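Local structure of acid phosphatase (Mycobacterium tuberculosis, 2A6P) at residues A120-S123 / V124-N128; H152-F155 / S156-V159. The protein removes phosphate from a broad range of phosphomonoesters, including sugar phosphates, and can serve as a fructose-1,6-bisphosphatase in gluconeogenesis. All coordinates share one frame; numbering follows the deposited sequence.

Contact 1: A120-S123 / V124-N128; sequences AGES and VAQVN
Ser-123 and Gln-126 exchange hydrogen bonds at the first turn of helix 124-141, and the pair meets the definition of a capping box with Ser-123 as N-cap. In one direction Gln-126 N gives its hydrogen to Ser-123 OG over 3.3 Å, with an N-H...O angle of 162°. The serine hydroxyl can accept it because chi1 of 66° sets OG between its own backbone N and carbonyl carbon, which brings it within bonding distance of Gln-126 N. In the return direction Ser-123 N donates to Gln-126 OE1 at 3.2 Å; the donor lies 16° from the plane of the amide carbonyl. The glutamine chain, extended beyond CG, runs back beside the serine, its CG 3.5 Å from Ser-123 OG.

A backbone bond continues the turn: Val-127 N reaches Ser-123 O at 3.2 Å.

Carbon meets carbon where Val-127 CG2 packs 3.8 Å from Glu-122 CB, the two side chains crossing at about a right angle. The same methyl, Val-127 CG2, also lies 3.7 Å from Glu-122 OE1. That oxygen forms a salt bridge with Arg-130, and OE2 accepts from the backbone N of Asp-92. Val-127, the buried residue of the turn, touches Trp-91 and Ala-158 of helix 153-163, its side chain about 7 Å from that of Glu-90, by similarity the proton donor/acceptor.

Chemically, the box gives the Gln-126 N-H, which has no earlier carbonyl within the helix to bond, a side-chain acceptor, and ties the cap residue's own N to the same turn.

Contact 2: H152-F155 / S156-V159; sequences HGHF and SRAV
Arg-157 runs alongside His-154 on the first turns of helix 153-163, both side chains pointing the same way. Arg-157 CB lies 3.4 Å from His-154 O. The next atom, Arg-157 CG, comes within 3.1 Å of Gly-153 O, and that glycine carbonyl also accepts the backbone hydrogen bond from Arg-157 N. The chain stays extended to NE, which carries the guanidinium out to the imidazole. There His-154 CD2 lies 4.1 Å from Arg-157 CZ, over the centre of one guanidinium face; the two planes stand 83° apart, so the ring presents its edge. At the tip, NH1 donates to Gly-171 O and NH2 forms a salt bridge with Glu-187 of the second subunit.

His-152, the N-cap residue and by similarity the transition-state stabiliser, offers its carbonyl O to two donors. Ser-156 OG approaches His-152 O to 2.6 Å and Ser-156 N approaches the same oxygen to 2.8 Å, from opposite faces of the carbonyl plane, two bonds that hold this carbonyl and so probably help to position the residue.

One turn on, Val-159 CG2 sits over a face of the Phe-155 ring, 4.0 Å from its centroid and 29° off the normal, a CH-pi contact.

Around this buried turn, Phe-155 and Ala-158 face helix 124-141, Ser-156 and Val-159 pack on strand 13-17, and His-154 and Arg-157 reach helix 113-116.

In the fold
Followed from the N terminus, the chain leaves helix 113-116 through a loop, and contact 1 ends that loop by starting helix 124-141. Strand 147-151 of the mixed sheet comes next, and contact 2 begins directly after it. The two are in series, neither nested nor crossed: contact 1 closes the first turn of its helix, contact 2 runs through the first two turns of helix 153-163. Val-127 CG1 lies 4.1 Å from Ala-158 CB, which joins the two helices. Glu-90, the proton donor/acceptor by similarity, accepts hydrogen bonds from the backbone N atoms of His-154 and Phe-155, and contact 2 itself holds His-152; contact 1 lies nearer the surface, with Val-127 turned in toward helix 153-163.

Contact 1: A120-S123 / V124-N128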
# COMPACT_ATOMS: atom_id res chain seq x y z
N ALA A 120 2.22 -25.68 -16.79
CA ALA A 120 3.27 -26.58 -16.32
C ALA A 120 3.90 -26.06 -15.02
O ALA A 120 4.98 -26.49 -14.64
CB ALA A 120 4.36 -26.76 -17.39
N GLY A 121 3.20 -25.12 -14.38
CA GLY A 121 3.67 -24.53 -13.13
C GLY A 121 2.53 -24.45 -12.12
O GLY A 121 1.65 -25.31 -12.13
N GLU A 122 2.54 -23.43 -11.27
CA GLU A 122 1.49 -23.28 -10.27
C GLU A 122 0.25 -22.58 -10.80
O GLU A 122 0.35 -21.61 -11.56
CB GLU A 122 1.98 -22.51 -9.03
CG GLU A 122 2.93 -23.28 -8.15
CD GLU A 122 3.31 -22.53 -6.90
OE1 GLU A 122 2.63 -22.72 -5.86
OE2 GLU A 122 4.26 -21.73 -6.95
N SER A 123 -0.91 -23.07 -10.39
CA SER A 123 -2.17 -22.48 -10.79
C SER A 123 -2.52 -21.47 -9.70
O SER A 123 -1.92 -21.48 -8.62
CB SER A 123 -3.26 -23.54 -10.83
OG SER A 123 -3.51 -24.01 -9.52
N VAL A 124 -3.51 -20.62 -9.97
CA VAL A 124 -3.94 -19.62 -9.00
C VAL A 124 -4.34 -20.30 -7.69
O VAL A 124 -3.93 -19.90 -6.60
CB VAL A 124 -5.13 -18.78 -9.57
CG1 VAL A 124 -5.65 -17.81 -8.52
CG2 VAL A 124 -4.69 -18.04 -10.83
N ALA A 125 -5.14 -21.36 -7.82
CA ALA A 125 -5.61 -22.13 -6.67
C ALA A 125 -4.46 -22.56 -5.77
O ALA A 125 -4.52 -22.43 -4.54
CB ALA A 125 -6.39 -23.35 -7.15
N GLN A 126 -3.40 -23.07 -6.38
CA GLN A 126 -2.25 -23.53 -5.62
C GLN A 126 -1.54 -22.41 -4.88
O GLN A 126 -1.12 -22.58 -3.74
CB GLN A 126 -1.27 -24.27 -6.54
CG GLN A 126 -1.78 -25.65 -6.98
CD GLN A 126 -0.80 -26.38 -7.89
OE1 GLN A 126 -0.57 -25.97 -9.02
NE2 GLN A 126 -0.22 -27.45 -7.38
N VAL A 127 -1.40 -21.26 -5.52
CA VAL A 127 -0.72 -20.16 -4.85
C VAL A 127 -1.64 -19.55 -3.81
O VAL A 127 -1.17 -19.08 -2.77
CB VAL A 127 -0.26 -19.09 -5.85
CG1 VAL A 127 0.45 -17.96 -5.11
CG2 VAL A 127 0.70 -19.72 -6.86
N ASN A 128 -2.94 -19.59 -4.07
CA ASN A 128 -3.94 -19.08 -3.12
C ASN A 128 -3.79 -19.82 -1.79
O ASN A 128 -3.78 -19.21 -0.72
CB ASN A 128 -5.35 -19.30 -3.67
CG ASN A 128 -6.43 -18.87 -2.70
OD1 ASN A 128 -6.63 -19.47 -1.65
ND2 ASN A 128 -7.15 -17.81 -3.06

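Contact 2: H152-F155 / S156-V159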
# COMPACT_ATOMS: atom_id res chain seq x y z
N HIS A 152 9.48 -13.09 -2.68
CA HIS A 152 9.46 -12.55 -4.04
C HIS A 152 8.27 -11.63 -4.38
O HIS A 152 7.32 -11.51 -3.61
CB HIS A 152 9.52 -13.70 -5.05
CG HIS A 152 10.70 -14.61 -4.84
ND1 HIS A 152 10.73 -15.56 -3.84
CD2 HIS A 152 11.89 -14.69 -5.48
CE1 HIS A 152 11.89 -16.19 -3.87
NE2 HIS A 152 12.61 -15.68 -4.86
N GLY A 153 8.35 -11.00 -5.56
CA GLY A 153 7.33 -10.06 -6.00
C GLY A 153 5.90 -10.55 -5.98
O GLY A 153 5.07 -10.04 -5.21
N HIS A 154 5.61 -11.54 -6.82
CA HIS A 154 4.25 -12.07 -6.89
C HIS A 154 3.80 -12.76 -5.61
O HIS A 154 2.70 -12.49 -5.13
CB HIS A 154 4.11 -12.98 -8.11
CG HIS A 154 4.16 -12.23 -9.42
ND1 HIS A 154 4.49 -12.83 -10.61
CD2 HIS A 154 3.93 -10.93 -9.71
CE1 HIS A 154 4.46 -11.93 -11.58
NE2 HIS A 154 4.12 -10.77 -11.06
N PHE A 155 4.64 -13.62 -5.04
CA PHE A 155 4.21 -14.29 -3.81
C PHE A 155 3.97 -13.32 -2.66
O PHE A 155 3.00 -13.47 -1.93
CB PHE A 155 5.20 -15.37 -3.36
CG PHE A 155 4.66 -16.23 -2.23
CD1 PHE A 155 3.57 -17.07 -2.44
CD2 PHE A 155 5.18 -16.12 -0.94
CE1 PHE A 155 3.00 -17.78 -1.37
CE2 PHE A 155 4.61 -16.83 0.14
CZ PHE A 155 3.52 -17.66 -0.08
N SER A 156 4.84 -12.33 -2.48
CA SER A 156 4.65 -11.35 -1.42
C SER A 156 3.29 -10.67 -1.61
O SER A 156 2.55 -10.45 -0.66
CB SER A 156 5.76 -10.29 -1.44
OG SER A 156 7.02 -10.85 -1.07
N ARG A 157 2.97 -10.32 -2.85
CA ARG A 157 1.70 -9.70 -3.16
C ARG A 157 0.56 -10.65 -2.86
O ARG A 157 -0.53 -10.23 -2.47
CB ARG A 157 1.59 -9.36 -4.64
CG ARG A 157 2.51 -8.31 -5.18
CD ARG A 157 1.95 -8.00 -6.55
NE ARG A 157 2.94 -7.52 -7.49
CZ ARG A 157 2.65 -7.14 -8.72
NH1 ARG A 157 1.39 -7.18 -9.14
NH2 ARG A 157 3.62 -6.74 -9.53
N ALA A 158 0.82 -11.94 -3.07
CA ALA A 158 -0.18 -12.98 -2.82
C ALA A 158 -0.47 -12.97 -1.33
O ALA A 158 -1.62 -12.99 -0.91
CB ALA A 158 0.36 -14.35 -3.24
N VAL A 159 0.60 -12.97 -0.53
CA VAL A 159 0.42 -12.95 0.92
C VAL A 159 -0.35 -11.71 1.36
O VAL A 159 -1.28 -11.81 2.15
CB VAL A 159 1.77 -12.99 1.64
CG1 VAL A 159 1.57 -12.81 3.14
CG2 VAL A 159 2.47 -14.32 1.34